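Local atomic coordinates of protein-tyrosine-phosphatase PTP1 (Arabidopsis thaliana, PDB entry 6KRW), a protein that hydrolyses phosphotyrosine in other proteins, dephosphorylating the MAP kinase MPK6 and, together with MKP1, repressing salicylic acid and camalexin synthesis in plant defence. Residues 199-204 against 208-213; 235-238 against 242-245; 247-252 against 272-277. All blocks are in the same frame, centred on the assembly; numbering follows the deposited sequence.

Three contacts of one phosphatase domain follow in series along the chain. Interaction 1 folds the loop after strand 194-200, interaction 2 joins strand 233-236 to the start of helix 242-259, and interaction 3 packs that same helix against helix 267-277. Interactions 1 and 2 reach the same mixed sheet, their centres about 11 Å apart, and are tied directly where Arg243 NH1 lies 2.9 Å from Trp204 O, probably as a hydrogen bond; the loop that includes Asp206 thus meets the loop of the catalytic Cys237. Interaction 3, its centre about 11 Å from that of interaction 2, uses helix 242-259 a turn or so further along, where helix 267-277 covers it.

Interaction 1: residues 199-204 against 208-213; sequences IQYPEW and GVPKDT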
ATOM      1  N   ILE A 199       0.020  -7.381   8.157  1.00 35.98           N
ATOM      2  CA  ILE A 199      -1.227  -6.787   8.699  1.00 32.90           C
ATOM      3  C   ILE A 199      -2.327  -7.002   7.675  1.00 39.28           C
ATOM      4  O   ILE A 199      -2.234  -6.442   6.581  1.00 30.62           O
ATOM      5  CB  ILE A 199      -1.038  -5.304   9.066  1.00 32.64           C
ATOM      6  CG1 ILE A 199       0.159  -5.080   9.985  1.00 33.25           C
ATOM      7  CG2 ILE A 199      -2.306  -4.736   9.659  1.00 31.79           C
ATOM      8  CD1 ILE A 199       0.472  -3.612  10.236  1.00 35.51           C
ATOM      9  N   GLN A 200      -3.345  -7.772   8.032  1.00 32.25           N
ATOM     10  CA  GLN A 200      -4.486  -8.019   7.134  1.00 29.36           C
ATOM     11  C   GLN A 200      -5.756  -7.360   7.672  1.00 33.75           C
ATOM     12  O   GLN A 200      -6.073  -7.572   8.859  1.00 34.22           O
ATOM     13  CB  GLN A 200      -4.712  -9.509   6.907  1.00 32.31           C
ATOM     14  CG  GLN A 200      -5.872  -9.738   5.947  1.00 37.10           C
ATOM     15  CD  GLN A 200      -6.246 -11.177   5.711  1.00 39.97           C
ATOM     16  OE1 GLN A 200      -5.836 -12.080   6.441  1.00 43.40           O
ATOM     17  NE2 GLN A 200      -7.079 -11.379   4.706  1.00 35.76           N
ATOM     18  N   TYR A 201      -6.481  -6.670   6.801  1.00 29.30           N
ATOM     19  CA  TYR A 201      -7.775  -6.004   7.070  1.00 28.63           C
ATOM     20  C   TYR A 201      -8.860  -6.581   6.135  1.00 40.48           C
ATOM     21  O   TYR A 201      -8.911  -6.213   4.981  1.00 35.70           O
ATOM     22  CB  TYR A 201      -7.632  -4.494   6.926  1.00 31.40           C
ATOM     23  CG  TYR A 201      -8.892  -3.736   7.221  1.00 30.24           C
ATOM     24  CD1 TYR A 201      -9.757  -4.138   8.236  1.00 33.38           C
ATOM     25  CD2 TYR A 201      -9.216  -2.599   6.517  1.00 31.85           C
ATOM     26  CE1 TYR A 201     -10.923  -3.439   8.514  1.00 34.57           C
ATOM     27  CE2 TYR A 201     -10.365  -1.881   6.787  1.00 33.61           C
ATOM     28  CZ  TYR A 201     -11.216  -2.289   7.794  1.00 34.53           C
ATOM     29  OH  TYR A 201     -12.339  -1.556   8.029  1.00 37.82           O
ATOM     30  N   PRO A 202      -9.790  -7.557   6.525  1.00 37.00           N
ATOM     31  CA  PRO A 202     -10.859  -8.192   5.641  1.00 33.56           C
ATOM     32  C   PRO A 202     -12.195  -7.440   5.517  1.00 36.25           C
ATOM     33  O   PRO A 202     -13.049  -7.902   4.791  1.00 35.47           O
ATOM     34  CB  PRO A 202     -11.049  -9.543   6.363  1.00 39.04           C
ATOM     35  CG  PRO A 202     -10.884  -9.181   7.825  1.00 42.38           C
ATOM     36  CD  PRO A 202      -9.765  -8.165   7.856  1.00 37.08           C
ATOM     37  N   GLU A 203     -12.255  -6.208   6.040  1.00 33.06           N
ATOM     38  CA  GLU A 203     -13.591  -5.548   6.013  1.00 32.14           C
ATOM     39  C   GLU A 203     -13.528  -4.297   5.146  1.00 34.24           C
ATOM     40  O   GLU A 203     -14.228  -3.326   5.413  1.00 29.53           O
ATOM     41  CB  GLU A 203     -14.069  -5.267   7.427  1.00 37.81           C
ATOM     42  CG  GLU A 203     -14.409  -6.547   8.185  1.00 44.16           C
ATOM     43  CD  GLU A 203     -15.277  -7.554   7.430  1.00 40.68           C
ATOM     44  OE1 GLU A 203     -14.908  -8.750   7.414  1.00 38.08           O
ATOM     45  OE2 GLU A 203     -16.339  -7.169   6.873  1.00 35.50           O
ATOM     46  N   TRP A 204     -12.739  -4.366   4.089  1.00 31.82           N
ATOM     47  CA  TRP A 204     -12.715  -3.267   3.095  1.00 28.13           C
ATOM     48  C   TRP A 204     -13.111  -3.874   1.759  1.00 27.85           C
ATOM     49  O   TRP A 204     -12.289  -4.499   1.087  1.00 30.89           O
ATOM     50  CB  TRP A 204     -11.330  -2.637   3.049  1.00 25.54           C
ATOM     51  CG  TRP A 204     -11.247  -1.337   2.304  1.00 26.63           C
ATOM     52  CD1 TRP A 204     -12.123  -0.841   1.395  1.00 23.27           C
ATOM     53  CD2 TRP A 204     -10.214  -0.359   2.441  1.00 24.68           C
ATOM     54  NE1 TRP A 204     -11.708   0.386   0.940  1.00 24.12           N
ATOM     55  CE2 TRP A 204     -10.556   0.724   1.589  1.00 21.85           C
ATOM     56  CE3 TRP A 204      -9.061  -0.262   3.227  1.00 23.99           C
ATOM     57  CZ2 TRP A 204      -9.758   1.851   1.446  1.00 23.68           C
ATOM     58  CZ3 TRP A 204      -8.276   0.866   3.088  1.00 22.64           C
ATOM     59  CH2 TRP A 204      -8.626   1.902   2.219  1.00 23.46           C
ATOM     60  N   GLY A 208     -15.088  -0.417  -2.853  1.00 31.81           N
ATOM     61  CA  GLY A 208     -15.934   0.178  -1.808  1.00 30.90           C
ATOM     62  C   GLY A 208     -15.092   0.762  -0.713  1.00 28.00           C
ATOM     63  O   GLY A 208     -13.855   1.026  -0.975  1.00 28.07           O
ATOM     64  N   VAL A 209     -15.705   0.967   0.455  1.00 28.40           N
ATOM     65  CA  VAL A 209     -15.055   1.658   1.600  1.00 25.96           C
ATOM     66  C   VAL A 209     -15.530   1.002   2.881  1.00 27.19           C
ATOM     67  O   VAL A 209     -16.647   0.460   2.937  1.00 31.53           O
ATOM     68  CB  VAL A 209     -15.322   3.181   1.633  1.00 24.82           C
ATOM     69  CG1 VAL A 209     -14.646   3.881   0.477  1.00 26.17           C
ATOM     70  CG2 VAL A 209     -16.805   3.506   1.695  1.00 31.45           C
ATOM     71  N   PRO A 210     -14.686   1.025   3.933  1.00 26.40           N
ATOM     72  CA  PRO A 210     -15.093   0.558   5.253  1.00 30.46           C
ATOM     73  C   PRO A 210     -16.249   1.398   5.799  1.00 36.28           C
ATOM     74  O   PRO A 210     -16.489   2.478   5.339  1.00 33.60           O
ATOM     75  CB  PRO A 210     -13.840   0.703   6.129  1.00 27.46           C
ATOM     76  CG  PRO A 210     -12.693   0.796   5.137  1.00 27.24           C
ATOM     77  CD  PRO A 210     -13.280   1.451   3.916  1.00 26.24           C
ATOM     78  N   LYS A 211     -16.946   0.861   6.789  1.00 43.01           N
ATOM     79  CA  LYS A 211     -18.067   1.611   7.413  1.00 43.40           C
ATOM     80  C   LYS A 211     -17.538   2.752   8.296  1.00 36.07           C
ATOM     81  O   LYS A 211     -18.308   3.698   8.516  1.00 38.27           O
ATOM     82  CB  LYS A 211     -18.971   0.638   8.178  1.00 73.97           C
ATOM     83  CG  LYS A 211     -19.339  -0.603   7.374  1.00 79.82           C
ATOM     84  CD  LYS A 211     -19.977  -0.299   6.028  1.00 74.78           C
ATOM     85  CE  LYS A 211     -19.706  -1.358   4.976  1.00 91.97           C
ATOM     86  NZ  LYS A 211     -18.359  -1.220   4.360  1.00 54.13           N
ATOM     87  N   ASP A 212     -16.302   2.662   8.803  1.00 31.39           N
ATOM     88  CA  ASP A 212     -15.719   3.760   9.619  1.00 31.48           C
ATOM     89  C   ASP A 212     -14.207   3.797   9.358  1.00 33.69           C
ATOM     90  O   ASP A 212     -13.723   2.958   8.625  1.00 27.67           O
ATOM     91  CB  ASP A 212     -16.121   3.607  11.089  1.00 31.89           C
ATOM     92  CG  ASP A 212     -15.550   2.365  11.735  1.00 38.72           C
ATOM     93  OD1 ASP A 212     -14.311   2.187  11.713  1.00 33.76           O
ATOM     94  OD2 ASP A 212     -16.350   1.621  12.323  1.00 58.10           O
ATOM     95  N   THR A 213     -13.480   4.703   9.988  1.00 27.37           N
ATOM     96  CA  THR A 213     -12.040   4.887   9.670  1.00 25.68           C
ATOM     97  C   THR A 213     -11.150   4.244  10.733  1.00 29.98           C
ATOM     98  O   THR A 213      -9.930   4.387  10.661  1.00 28.30           O
ATOM     99  CB  THR A 213     -11.679   6.373   9.559  1.00 27.57           C
ATOM    100  OG1 THR A 213     -11.872   7.016  10.824  1.00 29.50           O
ATOM    101  CG2 THR A 213     -12.490   7.055   8.481  1.00 26.76           C
TER
HETATM  102  O   HOH W   1     -11.417   1.279   8.959  1.00 31.48           O
HETATM  103  O   HOH W   2     -16.227  -2.177   6.948  1.00 39.86           O
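Trp204 and Pro210 bring the two segments together, their CA atoms 5.0 Å apart where the chain leaves strand 194-200 and doubles back through a short loop without regular structure. Nearly everything gathers round the proline ring. Its CD lies over a face of the indole, a CH-pi contact 3.5 Å from the centroid of the Trp204 five-membered ring and only 9° off its normal. The indole edge does different work: Trp204 NE1 donates to Gly208 O at 2.9 Å, with the oxygen in the ring plane but the donor tilted 35° out of the carbonyl plane. Tyr201 meets the same proline, its ring carried there by a chi1 of -178° that sets CG opposite the backbone N; its OH comes within 3.3 Å of Pro210 CB while CG of the proline lies at the ring edge. Replacing the indole of Trp204 by an alanine is likely to leave Pro210 without the face it rests on and Gly208 O without this donor. Two waters bridge the segments, one from the Tyr201 hydroxyl to Asp212 O, the other joining backbone atoms Glu203 O and Lys211 N; Lys211 NZ itself turns back to Val209 O at 2.8 Å. This is the WPD loop of the tyrosine phosphatases, which includes Asp206. Helix 214-223 packs on Tyr201 and Trp204 through Val216, and Phe290 of helix 285-303 lies against Pro210 as well as the indole.

Interaction 2: residues 235-238 against 242-245; sequences VHCS and GRTG. With FLC (citrate anion), chain D.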
ATOM      1  N   VAL A 235       2.137  -2.622   0.234  1.00 18.69           N
ATOM      2  CA  VAL A 235       0.675  -2.434   0.363  1.00 17.54           C
ATOM      3  C   VAL A 235       0.016  -3.125  -0.795  1.00 17.83           C
ATOM      4  O   VAL A 235       0.428  -2.891  -1.954  1.00 19.09           O
ATOM      5  CB  VAL A 235       0.228  -0.978   0.490  1.00 17.83           C
ATOM      6  CG1 VAL A 235      -1.254  -0.888   0.772  1.00 19.58           C
ATOM      7  CG2 VAL A 235       1.029  -0.203   1.512  1.00 20.22           C
ATOM      8  N   HIS A 236      -0.941  -4.012  -0.524  1.00 19.54           N
ATOM      9  CA  HIS A 236      -1.612  -4.699  -1.638  1.00 20.68           C
ATOM     10  C   HIS A 236      -3.076  -4.940  -1.298  1.00 19.97           C
ATOM     11  O   HIS A 236      -3.427  -5.073  -0.106  1.00 23.46           O
ATOM     12  CB  HIS A 236      -0.901  -5.986  -2.026  1.00 20.90           C
ATOM     13  CG  HIS A 236      -1.192  -7.178  -1.159  1.00 21.48           C
ATOM     14  ND1 HIS A 236      -2.255  -7.991  -1.439  1.00 24.04           N
ATOM     15  CD2 HIS A 236      -0.492  -7.731  -0.165  1.00 22.56           C
ATOM     16  CE1 HIS A 236      -2.268  -8.999  -0.542  1.00 26.42           C
ATOM     17  NE2 HIS A 236      -1.193  -8.851   0.276  1.00 25.51           N
ATOM     18  N   CYS A 237      -3.892  -5.024  -2.316  1.00 19.35           N
ATOM     19  CA  CYS A 237      -5.287  -5.497  -2.198  1.00 23.36           C
ATOM     20  C   CYS A 237      -5.420  -6.566  -3.274  1.00 24.06           C
ATOM     21  O   CYS A 237      -4.645  -7.518  -3.245  1.00 25.65           O
ATOM     22  CB  CYS A 237      -6.282  -4.336  -2.297  1.00 22.40           C
ATOM     23  SG  CYS A 237      -5.994  -3.184  -3.667  0.98 23.07           S
ATOM     24  N   SER A 238      -6.363  -6.422  -4.176  1.00 24.02           N
ATOM     25  CA  SER A 238      -6.441  -7.383  -5.284  1.00 26.20           C
ATOM     26  C   SER A 238      -5.640  -6.842  -6.484  1.00 24.95           C
ATOM     27  O   SER A 238      -4.719  -7.521  -6.908  1.00 24.14           O
ATOM     28  CB  SER A 238      -7.848  -7.696  -5.632  1.00 27.62           C
ATOM     29  OG  SER A 238      -7.864  -8.796  -6.504  1.00 31.84           O
ATOM     30  N   GLY A 242      -6.867   0.499  -5.807  1.00 20.99           N
ATOM     31  CA  GLY A 242      -7.989   1.246  -5.211  1.00 20.84           C
ATOM     32  C   GLY A 242      -7.830   1.352  -3.706  1.00 21.94           C
ATOM     33  O   GLY A 242      -7.548   2.436  -3.191  1.00 20.27           O
ATOM     34  N   ARG A 243      -8.024   0.229  -3.018  1.00 21.35           N
ATOM     35  CA  ARG A 243      -7.810   0.212  -1.560  1.00 20.09           C
ATOM     36  C   ARG A 243      -6.352   0.555  -1.259  1.00 18.09           C
ATOM     37  O   ARG A 243      -6.108   1.309  -0.390  1.00 19.34           O
ATOM     38  CB  ARG A 243      -8.246  -1.164  -1.041  1.00 20.69           C
ATOM     39  CG  ARG A 243      -9.752  -1.373  -1.189  1.00 23.63           C
ATOM     40  CD  ARG A 243     -10.178  -2.814  -0.977  1.00 27.39           C
ATOM     41  NE  ARG A 243      -9.842  -3.670  -2.108  1.00 26.15           N
ATOM     42  CZ  ARG A 243     -10.176  -4.949  -2.193  1.00 26.81           C
ATOM     43  NH1 ARG A 243     -10.904  -5.518  -1.228  1.00 29.92           N
ATOM     44  NH2 ARG A 243      -9.818  -5.664  -3.231  1.00 25.72           N
ATOM     45  N   THR A 244      -5.427  -0.008  -2.020  1.00 18.61           N
ATOM     46  CA  THR A 244      -3.982   0.241  -1.837  1.00 19.03           C
ATOM     47  C   THR A 244      -3.683   1.740  -1.965  1.00 17.25           C
ATOM     48  O   THR A 244      -3.032   2.282  -1.121  1.00 17.71           O
ATOM     49  CB  THR A 244      -3.202  -0.555  -2.875  1.00 17.83           C
ATOM     50  OG1 THR A 244      -3.328  -1.932  -2.547  1.00 20.61           O
ATOM     51  CG2 THR A 244      -1.729  -0.203  -2.910  1.00 18.78           C
ATOM     52  N   GLY A 245      -4.171   2.378  -3.021  1.00 16.18           N
ATOM     53  CA  GLY A 245      -3.894   3.816  -3.199  1.00 17.43           C
ATOM     54  C   GLY A 245      -4.503   4.658  -2.104  1.00 16.36           C
ATOM     55  O   GLY A 245      -3.900   5.634  -1.660  1.00 17.63           O
TER
HETATM   56  CAC FLC D 503     -10.175  -1.927  -5.052  0.85 43.33           C
HETATM   57  CA  FLC D 503     -10.402  -2.959  -6.126  0.85 51.78           C
HETATM   58  CB  FLC D 503      -9.103  -3.563  -6.647  0.85 45.31           C
HETATM   59  CBC FLC D 503      -8.198  -2.369  -7.034  0.85 41.01           C
HETATM   60  CG  FLC D 503      -9.412  -4.398  -7.899  0.85 50.67           C
HETATM   61  CGC FLC D 503     -10.347  -5.590  -7.757  0.85 43.82           C
HETATM   62  OA1 FLC D 503      -9.216  -2.029  -4.352  0.85 34.41           O
HETATM   63  OA2 FLC D 503     -10.883  -1.028  -5.008  0.85 40.82           O
HETATM   64  OB1 FLC D 503      -7.094  -2.280  -6.527  0.85 26.18           O
HETATM   65  OB2 FLC D 503      -8.705  -1.557  -7.820  0.85 50.29           O
HETATM   66  OG1 FLC D 503     -10.593  -6.065  -6.628  0.85 57.15           O
HETATM   67  OG2 FLC D 503     -10.802  -6.065  -8.818  0.85 52.73           O
HETATM   68  OHB FLC D 503      -8.469  -4.349  -5.643  0.85 36.41           O
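Cys237 and Thr244 are aimed at one another by their first torsions: SG sits between the backbone N and the carbonyl carbon of Cys237 (chi1 47°), while OG1 of Thr244 is anti to its own carbonyl carbon (chi1 -69°). Cys237 SG thereby comes within 3.2 Å of Thr244 OG1, and Thr244 N adds a weak hydrogen bond to the sulfur at 3.6 Å. The methyl CG2 of Thr244 lies against Val235 CG1 in an apolar contact. Arg243 bends at its third torsion, which turns the guanidinium back toward a bound citrate, with Cys237 CB 3.6 Å from Arg243 NE. This citrate, probably from the crystallisation liquor, occupies the substrate-binding loop. Its oxygen OA1 is gripped twice by Arg243, from NE at 2.8 Å and from the backbone N at 2.9 Å. Gly242 N reaches citrate OB1 in an almost straight bond of 2.9 Å (177°), and OHB takes Arg243 NH2 at 3.1 Å, in the guanidinium plane, besides Ser238 N. Ala239 N and Ile241 N also bind the citrate, so the loop wraps the anion in backbone N-H groups. His236 ND1 donates to Cys237 O while its NE2 bonds Tyr150 OH. Between the strand and the helix N-terminus runs the phosphate-binding P-loop of the tyrosine phosphatases, the CX5R signature from Cys237 to Arg243, whose cysteine becomes the phosphocysteine intermediate.

Interaction 3: residues 247-252 against 272-277; sequences YCAIHN and ALFRKQ
Phe274 reaches across to Cys248, Ala249 and Asn252, making this a helix-to-helix contact of the tyrosine phosphatase domain carried by a single aromatic side chain. The axes of the two short segments pass 11.3 Å apart at 127°, and the Phe274 side chain spans the interval. Read along the second helix, Ala272 and Leu273 do not touch residues 247-252; Ala272 packs instead on Leu37 of helix 27-39. Phe274 comes next and does the work. With CG anti to the carbonyl carbon (chi1 -77°), its ring is sent end-on at the other helix, presenting edge rather than face. Phe274 CE2 settles 3.3 Å from Ala249 N, in the plane of the ring, and the same carbon touches Cys248 CB at 3.7 Å and Ala249 CB at 3.8 Å. Beside it, Phe274 CZ meets Asn252 CB at 3.9 Å. The edge therefore rests on one turn of the partner helix, over backbone as much as side chain. The Asn252 side chain lies alongside the ring, pointing the other way, with amide and ring planes 52° apart, and its polar ends are engaged elsewhere, OD1 with Arg256 and ND2 with Thr97. Arg275 then turns from the contact, its guanidinium bonded to Gln38 and to the backbone oxygens of Met281 and Val282. Lys276 follows on the exposed side. At Gln277 the chain bonds back to the aromatic residue, Gln277 N donating to Phe274 O at 2.9 Å.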
ATOM      1  N   TYR A 247      -5.141   3.691   1.095  1.00 19.01           N
ATOM      2  CA  TYR A 247      -4.313   3.544   2.315  1.00 19.86           C
ATOM      3  C   TYR A 247      -3.032   4.383   2.170  1.00 20.18           C
ATOM      4  O   TYR A 247      -2.658   5.138   3.070  1.00 19.23           O
ATOM      5  CB  TYR A 247      -3.970   2.084   2.648  1.00 19.76           C
ATOM      6  CG  TYR A 247      -3.096   2.092   3.862  1.00 20.81           C
ATOM      7  CD1 TYR A 247      -3.658   2.253   5.132  1.00 24.86           C
ATOM      8  CD2 TYR A 247      -1.724   2.058   3.755  1.00 21.95           C
ATOM      9  CE1 TYR A 247      -2.840   2.436   6.223  1.00 28.66           C
ATOM     10  CE2 TYR A 247      -0.898   2.237   4.844  1.00 26.03           C
ATOM     11  CZ  TYR A 247      -1.473   2.407   6.085  1.00 34.00           C
ATOM     12  OH  TYR A 247      -0.649   2.674   7.099  1.00 31.69           O
ATOM     13  N   CYS A 248      -2.339   4.225   1.050  1.00 18.35           N
ATOM     14  CA  CYS A 248      -1.061   4.971   0.838  1.00 16.48           C
ATOM     15  C   CYS A 248      -1.316   6.486   0.971  1.00 16.92           C
ATOM     16  O   CYS A 248      -0.494   7.178   1.543  1.00 17.89           O
ATOM     17  CB  CYS A 248      -0.461   4.638  -0.518  1.00 18.47           C
ATOM     18  SG  CYS A 248       0.189   2.958  -0.627  0.96 19.52           S
ATOM     19  N   ALA A 249      -2.425   6.990   0.430  1.00 17.60           N
ATOM     20  CA  ALA A 249      -2.715   8.437   0.481  1.00 17.91           C
ATOM     21  C   ALA A 249      -2.859   8.892   1.929  1.00 17.87           C
ATOM     22  O   ALA A 249      -2.381   9.974   2.310  1.00 18.01           O
ATOM     23  CB  ALA A 249      -3.909   8.791  -0.351  1.00 17.96           C
ATOM     24  N   ILE A 250      -3.554   8.099   2.751  1.00 18.07           N
ATOM     25  CA  ILE A 250      -3.754   8.505   4.172  1.00 19.48           C
ATOM     26  C   ILE A 250      -2.404   8.497   4.889  1.00 18.92           C
ATOM     27  O   ILE A 250      -2.044   9.490   5.564  1.00 19.90           O
ATOM     28  CB  ILE A 250      -4.781   7.567   4.831  1.00 20.39           C
ATOM     29  CG1 ILE A 250      -6.148   7.661   4.146  1.00 19.67           C
ATOM     30  CG2 ILE A 250      -4.846   7.826   6.344  1.00 22.98           C
ATOM     31  CD1 ILE A 250      -7.080   6.460   4.427  1.00 23.47           C
ATOM     32  N   HIS A 251      -1.668   7.409   4.759  1.00 19.30           N
ATOM     33  CA  HIS A 251      -0.364   7.242   5.439  1.00 20.02           C
ATOM     34  C   HIS A 251       0.612   8.333   4.998  1.00 20.41           C
ATOM     35  O   HIS A 251       1.237   9.003   5.832  1.00 21.71           O
ATOM     36  CB  HIS A 251       0.123   5.832   5.135  1.00 20.33           C
ATOM     37  CG  HIS A 251       1.403   5.426   5.759  1.00 21.21           C
ATOM     38  ND1 HIS A 251       1.515   4.227   6.427  1.00 23.21           N
ATOM     39  CD2 HIS A 251       2.625   5.996   5.808  1.00 23.66           C
ATOM     40  CE1 HIS A 251       2.764   4.072   6.831  1.00 26.13           C
ATOM     41  NE2 HIS A 251       3.455   5.148   6.492  1.00 25.81           N
ATOM     42  N   ASN A 252       0.688   8.536   3.695  1.00 17.98           N
ATOM     43  CA  ASN A 252       1.654   9.505   3.142  1.00 18.93           C
ATOM     44  C   ASN A 252       1.272  10.930   3.545  1.00 20.57           C
ATOM     45  O   ASN A 252       2.162  11.748   3.887  1.00 19.74           O
ATOM     46  CB  ASN A 252       1.637   9.344   1.632  1.00 16.76           C
ATOM     47  CG  ASN A 252       2.641  10.234   0.915  1.00 17.19           C
ATOM     48  OD1 ASN A 252       2.225  11.142   0.177  1.00 19.27           O
ATOM     49  ND2 ASN A 252       3.915   9.973   1.138  1.00 18.54           N
ATOM     50  N   ALA A 272      -2.723  12.616  -7.801  1.00 17.16           N
ATOM     51  CA  ALA A 272      -2.224  12.718  -9.187  1.00 17.48           C
ATOM     52  C   ALA A 272      -0.778  12.199  -9.246  1.00 16.25           C
ATOM     53  O   ALA A 272      -0.422  11.526 -10.217  1.00 17.52           O
ATOM     54  CB  ALA A 272      -2.285  14.165  -9.637  1.00 19.71           C
ATOM     55  N   LEU A 273       0.032  12.520  -8.228  1.00 16.67           N
ATOM     56  CA  LEU A 273       1.423  12.006  -8.189  1.00 17.01           C
ATOM     57  C   LEU A 273       1.433  10.483  -8.084  1.00 16.06           C
ATOM     58  O   LEU A 273       2.158   9.797  -8.779  1.00 17.03           O
ATOM     59  CB  LEU A 273       2.176  12.645  -7.046  1.00 19.32           C
ATOM     60  CG  LEU A 273       3.624  12.201  -6.871  1.00 23.39           C
ATOM     61  CD1 LEU A 273       4.448  12.399  -8.147  1.00 26.56           C
ATOM     62  CD2 LEU A 273       4.263  12.991  -5.736  1.00 28.64           C
ATOM     63  N   PHE A 274       0.560   9.968  -7.212  1.00 15.32           N
ATOM     64  CA  PHE A 274       0.466   8.495  -7.107  1.00 15.67           C
ATOM     65  C   PHE A 274       0.100   7.871  -8.446  1.00 14.93           C
ATOM     66  O   PHE A 274       0.627   6.820  -8.801  1.00 15.28           O
ATOM     67  CB  PHE A 274      -0.598   8.088  -6.075  1.00 15.62           C
ATOM     68  CG  PHE A 274      -0.227   8.212  -4.629  1.00 17.00           C
ATOM     69  CD1 PHE A 274       0.968   8.764  -4.198  1.00 17.32           C
ATOM     70  CD2 PHE A 274      -1.109   7.730  -3.677  1.00 19.35           C
ATOM     71  CE1 PHE A 274       1.283   8.809  -2.840  1.00 19.65           C
ATOM     72  CE2 PHE A 274      -0.801   7.832  -2.328  1.00 20.40           C
ATOM     73  CZ  PHE A 274       0.398   8.324  -1.908  1.00 21.78           C
ATOM     74  N   ARG A 275      -0.814   8.512  -9.171  1.00 16.02           N
ATOM     75  CA  ARG A 275      -1.245   7.988 -10.490  1.00 16.92           C
ATOM     76  C   ARG A 275      -0.109   8.054 -11.535  1.00 17.64           C
ATOM     77  O   ARG A 275      -0.076   7.205 -12.390  1.00 18.08           O
ATOM     78  CB  ARG A 275      -2.533   8.675 -10.928  1.00 17.09           C
ATOM     79  CG  ARG A 275      -3.743   8.213 -10.137  1.00 17.64           C
ATOM     80  CD  ARG A 275      -4.937   9.065 -10.440  1.00 17.87           C
ATOM     81  NE  ARG A 275      -6.115   8.471  -9.833  1.00 17.09           N
ATOM     82  CZ  ARG A 275      -7.351   8.683 -10.222  1.00 20.20           C
ATOM     83  NH1 ARG A 275      -7.626   9.443 -11.263  1.00 21.76           N
ATOM     84  NH2 ARG A 275      -8.367   8.109  -9.601  1.00 22.39           N
ATOM     85  N   LYS A 276       0.832   8.984 -11.367  1.00 16.55           N
ATOM     86  CA  LYS A 276       2.032   9.016 -12.238  1.00 17.00           C
ATOM     87  C   LYS A 276       2.967   7.874 -11.868  1.00 16.92           C
ATOM     88  O   LYS A 276       3.869   7.531 -12.647  1.00 17.74           O
ATOM     89  CB  LYS A 276       2.712  10.378 -12.126  1.00 21.34           C
ATOM     90  CG  LYS A 276       1.938  11.527 -12.752  1.00 30.79           C
ATOM     91  CD  LYS A 276       2.786  12.707 -13.146  1.00 57.32           C
ATOM     92  CE  LYS A 276       3.781  13.159 -12.093  1.00 69.72           C
ATOM     93  NZ  LYS A 276       4.117  14.601 -12.256  1.00 76.38           N
ATOM     94  N   GLN A 277       2.716   7.223 -10.703  1.00 15.03           N
ATOM     95  CA  GLN A 277       3.562   6.110 -10.227  1.00 14.29           C
ATOM     96  C   GLN A 277       2.870   4.739 -10.320  1.00 14.25           C
ATOM     97  O   GLN A 277       3.589   3.749 -10.362  1.00 15.64           O
ATOM     98  CB  GLN A 277       4.055   6.399  -8.802  1.00 15.11           C
ATOM     99  CG  GLN A 277       4.918   7.675  -8.769  1.00 15.54           C
ATOM    100  CD  GLN A 277       5.463   8.047  -7.412  1.00 17.50           C
ATOM    101  OE1 GLN A 277       5.361   7.295  -6.459  1.00 23.44           O
ATOM    102  NE2 GLN A 277       6.152   9.165  -7.303  1.00 22.09           N
TER